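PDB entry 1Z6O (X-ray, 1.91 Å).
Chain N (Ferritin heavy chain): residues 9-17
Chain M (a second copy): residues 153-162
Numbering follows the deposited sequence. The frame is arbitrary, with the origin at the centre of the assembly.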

# COMPACT_ATOMS: atom_id res chain seq x y z
N GLN N 9 30.87 -49.54 -17.00
CA GLN N 9 31.88 -48.73 -17.63
C GLN N 9 31.24 -47.89 -18.71
O GLN N 9 30.38 -48.37 -19.44
CB GLN N 9 32.95 -49.63 -18.26
CG GLN N 9 33.64 -50.57 -17.29
CD GLN N 9 34.35 -49.84 -16.16
OE1 GLN N 9 35.10 -48.89 -16.39
NE2 GLN N 9 34.14 -50.30 -14.93
N ILE N 10 31.64 -46.62 -18.79
CA ILE N 10 31.11 -45.76 -19.84
C ILE N 10 32.35 -45.25 -20.58
O ILE N 10 33.48 -45.48 -20.14
CB ILE N 10 30.30 -44.56 -19.26
CG1 ILE N 10 31.20 -43.68 -18.41
CG2 ILE N 10 29.09 -45.07 -18.44
CD1 ILE N 10 30.62 -42.28 -18.17
N PRO N 11 32.16 -44.57 -21.72
CA PRO N 11 33.29 -44.04 -22.51
C PRO N 11 34.21 -43.18 -21.63
O PRO N 11 33.73 -42.46 -20.75
CB PRO N 11 32.59 -43.20 -23.58
CG PRO N 11 31.27 -43.94 -23.77
CD PRO N 11 30.87 -44.25 -22.35
N LYS N 12 35.51 -43.26 -21.87
CA LYS N 12 36.49 -42.51 -21.09
C LYS N 12 37.39 -41.58 -21.90
O LYS N 12 38.28 -40.96 -21.33
CB LYS N 12 37.38 -43.48 -20.31
CG LYS N 12 36.63 -44.29 -19.27
CD LYS N 12 37.56 -45.22 -18.51
CE LYS N 12 36.77 -46.08 -17.54
NZ LYS N 12 37.65 -46.94 -16.70
N ASP N 13 37.17 -41.48 -23.20
CA ASP N 13 38.03 -40.61 -24.01
C ASP N 13 38.00 -39.15 -23.54
O ASP N 13 38.97 -38.42 -23.75
CB ASP N 13 37.63 -40.64 -25.49
CG ASP N 13 38.08 -41.93 -26.18
OD1 ASP N 13 38.93 -42.65 -25.63
OD2 ASP N 13 37.57 -42.20 -27.29
N TRP N 14 36.90 -38.73 -22.92
CA TRP N 14 36.77 -37.36 -22.43
C TRP N 14 37.67 -37.03 -21.24
O TRP N 14 37.86 -35.85 -20.91
CB TRP N 14 35.31 -37.08 -22.03
CG TRP N 14 34.82 -37.96 -20.90
CD1 TRP N 14 34.44 -39.28 -20.98
CD2 TRP N 14 34.67 -37.58 -19.52
NE1 TRP N 14 34.07 -39.74 -19.73
CE2 TRP N 14 34.20 -38.72 -18.82
CE3 TRP N 14 34.89 -36.39 -18.81
CZ2 TRP N 14 33.95 -38.71 -17.44
CZ3 TRP N 14 34.64 -36.38 -17.43
CH2 TRP N 14 34.17 -37.53 -16.76
N ILE N 15 38.22 -38.06 -20.59
CA ILE N 15 39.08 -37.89 -19.40
C ILE N 15 40.49 -37.68 -19.93
O ILE N 15 41.14 -38.63 -20.33
CB ILE N 15 39.00 -39.16 -18.51
CG1 ILE N 15 37.52 -39.42 -18.15
CG2 ILE N 15 39.85 -38.99 -17.25
CD1 ILE N 15 37.29 -40.67 -17.29
N THR N 16 40.97 -36.45 -19.89
CA THR N 16 42.25 -36.14 -20.53
C THR N 16 43.41 -35.56 -19.74
O THR N 16 44.46 -35.32 -20.32
CB THR N 16 41.99 -35.17 -21.68
OG1 THR N 16 41.35 -33.99 -21.15
CG2 THR N 16 41.05 -35.78 -22.73
N MET N 17 43.25 -35.30 -18.45
CA MET N 17 44.38 -34.72 -17.72
C MET N 17 45.59 -35.64 -17.74
O MET N 17 45.44 -36.87 -17.68
CB MET N 17 43.99 -34.43 -16.26
CG MET N 17 43.07 -33.22 -16.11
SD MET N 17 42.84 -32.79 -14.36
CE MET N 17 44.52 -32.29 -13.92
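Chain M 153-162: QYKGQRDLAG

The contact between these two copies of the ferritin heavy chain is a small, mainly apolar packing of a helix against an irregular segment, in which a tryptophan and an isoleucine close on one alanine and two waters supply the polar links. It illustrates a general principle of protein interfaces: where no direct hydrogen bond joins two segments, apolar packing can be accompanied by ordered water that bridges polar atoms across the gap.

Chain M contributes a continuous α-helix, residues 153 to 162, which begins before this stretch and runs on after it. Phi and psi stay close to -64° and -43° throughout, and the usual i to i-4 hydrogen bonds hold the register, as from A161(M) N to Q157(M) O at 2.8 Å. Chain N has no regular helix or strand here. It starts extended and then bends through a type I turn from K12(N) to I15(N), closed by a hydrogen bond from I15(N) N to K12(N) O at 3.0 Å. The two chains run in opposing senses: the CA of I10(N) is nearest that of A161(M), at 7.5 Å, whereas four residues further along chain N the CA of W14(N) is nearest that of Q157(M), at 7.0 Å, one helical turn back. With one partner irregular, a single crossing angle would have little meaning.

Y154(M), Q157(M), R158(M) and A161(M) supply the helix side of the contact, the i, i+3, i+4, i+7 spacing expected when one face of a helix is used. W14(N) is the dominant partner, with the largest area covered. Its side chain points toward the helix, and CZ2 of W14(N) comes within 3.2 Å of CB of A161(M), a very close approach, tighter than an ordinary carbon-carbon contact. The indole lies obliquely to its neighbours, and its CZ3 is 4.2 Å from CA of R158(M), so it also meets the helix backbone. Within chain N, NE1 of W14(N) donates to O of P11(N) at 2.9 Å; this bond ties the ring to its own segment, while carbons of its six-membered ring meet the helix. I10(N) reaches the same alanine, CD1 of I10(N) lying 3.9 Å from CB of A161(M) and 3.4 Å from the carbonyl O of A161(M).

Toward the start of the helix stretch the contact becomes polar and wetter. OE1 of Q157(M) and O of W14(N) stand 3.7 Å apart; both are acceptors, and water 2 reconciles them by donating to OE1 of Q157(M) at 3.0 Å and to O of W14(N) at 2.8 Å. Further along, OG1 of T16(N) lies at the edge of the Y154(M) ring, 4.3 Å from its CE2. Water 1 bridges the two hydroxyls, with hydrogen bonds of 2.6 Å to OH of Y154(M) and 2.6 Å to OG1 of T16(N).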

# COMPACT_ATOMS: atom_id res chain seq x y z
N GLN M 153 32.57 -26.95 -22.57
CA GLN M 153 32.84 -28.34 -22.92
C GLN M 153 33.11 -29.22 -21.72
O GLN M 153 32.53 -30.30 -21.60
CB GLN M 153 34.05 -28.46 -23.87
CG GLN M 153 33.78 -28.00 -25.31
CD GLN M 153 32.52 -28.62 -25.88
OE1 GLN M 153 31.52 -27.93 -26.07
NE2 GLN M 153 32.55 -29.93 -26.12
N TYR M 154 34.01 -28.79 -20.83
CA TYR M 154 34.34 -29.64 -19.69
C TYR M 154 33.17 -29.84 -18.74
O TYR M 154 32.96 -30.94 -18.24
CB TYR M 154 35.58 -29.13 -18.95
CG TYR M 154 36.85 -29.35 -19.76
CD1 TYR M 154 37.56 -28.27 -20.29
CD2 TYR M 154 37.32 -30.64 -20.03
CE1 TYR M 154 38.71 -28.47 -21.08
CE2 TYR M 154 38.46 -30.86 -20.81
CZ TYR M 154 39.15 -29.76 -21.33
OH TYR M 154 40.29 -29.95 -22.09
N LYS M 155 32.40 -28.78 -18.50
CA LYS M 155 31.23 -28.91 -17.62
C LYS M 155 30.22 -29.86 -18.27
O LYS M 155 29.62 -30.71 -17.60
CB LYS M 155 30.56 -27.55 -17.39
CG LYS M 155 31.36 -26.61 -16.50
CD LYS M 155 30.58 -25.32 -16.24
CE LYS M 155 30.19 -24.62 -17.55
NZ LYS M 155 29.51 -23.31 -17.33
N GLY M 156 30.02 -29.69 -19.58
CA GLY M 156 29.07 -30.53 -20.30
C GLY M 156 29.44 -32.00 -20.30
O GLY M 156 28.58 -32.87 -20.15
N GLN M 157 30.72 -32.30 -20.49
CA GLN M 157 31.19 -33.68 -20.49
C GLN M 157 30.95 -34.32 -19.13
O GLN M 157 30.47 -35.44 -19.04
CB GLN M 157 32.70 -33.76 -20.81
CG GLN M 157 33.01 -33.42 -22.25
CD GLN M 157 34.50 -33.31 -22.55
OE1 GLN M 157 35.35 -33.25 -21.64
NE2 GLN M 157 34.81 -33.26 -23.81
N ARG M 158 31.30 -33.60 -18.06
CA ARG M 158 31.11 -34.16 -16.72
C ARG M 158 29.63 -34.42 -16.47
O ARG M 158 29.27 -35.43 -15.86
CB ARG M 158 31.66 -33.20 -15.66
CG ARG M 158 31.36 -33.65 -14.20
CD ARG M 158 31.99 -35.02 -13.84
NE ARG M 158 31.61 -35.40 -12.47
CZ ARG M 158 30.45 -35.95 -12.13
NH1 ARG M 158 29.53 -36.21 -13.07
NH2 ARG M 158 30.17 -36.19 -10.85
N ASP M 159 28.78 -33.52 -16.93
CA ASP M 159 27.34 -33.70 -16.73
C ASP M 159 26.84 -34.95 -17.46
O ASP M 159 26.16 -35.79 -16.86
CB ASP M 159 26.58 -32.47 -17.23
CG ASP M 159 25.09 -32.58 -16.95
OD1 ASP M 159 24.32 -32.70 -17.91
OD2 ASP M 159 24.69 -32.55 -15.77
N LEU M 160 27.20 -35.10 -18.73
CA LEU M 160 26.79 -36.27 -19.51
C LEU M 160 27.38 -37.57 -18.96
O LEU M 160 26.70 -38.60 -18.93
CB LEU M 160 27.22 -36.13 -20.98
CG LEU M 160 26.44 -35.08 -21.79
CD1 LEU M 160 27.16 -34.84 -23.13
CD2 LEU M 160 25.00 -35.57 -22.02
N ALA M 161 28.65 -37.53 -18.55
CA ALA M 161 29.29 -38.73 -18.00
C ALA M 161 28.57 -39.18 -16.73
O ALA M 161 28.36 -40.38 -16.52
CB ALA M 161 30.78 -38.45 -17.69
N GLY M 162 28.21 -38.23 -15.87
CA GLY M 162 27.50 -38.58 -14.65
C GLY M 162 26.13 -39.17 -14.96
O GLY M 162 25.72 -40.16 -14.36
O HOH W 1 40.49 -32.38 -23.02
O HOH W 2 38.05 -33.86 -22.86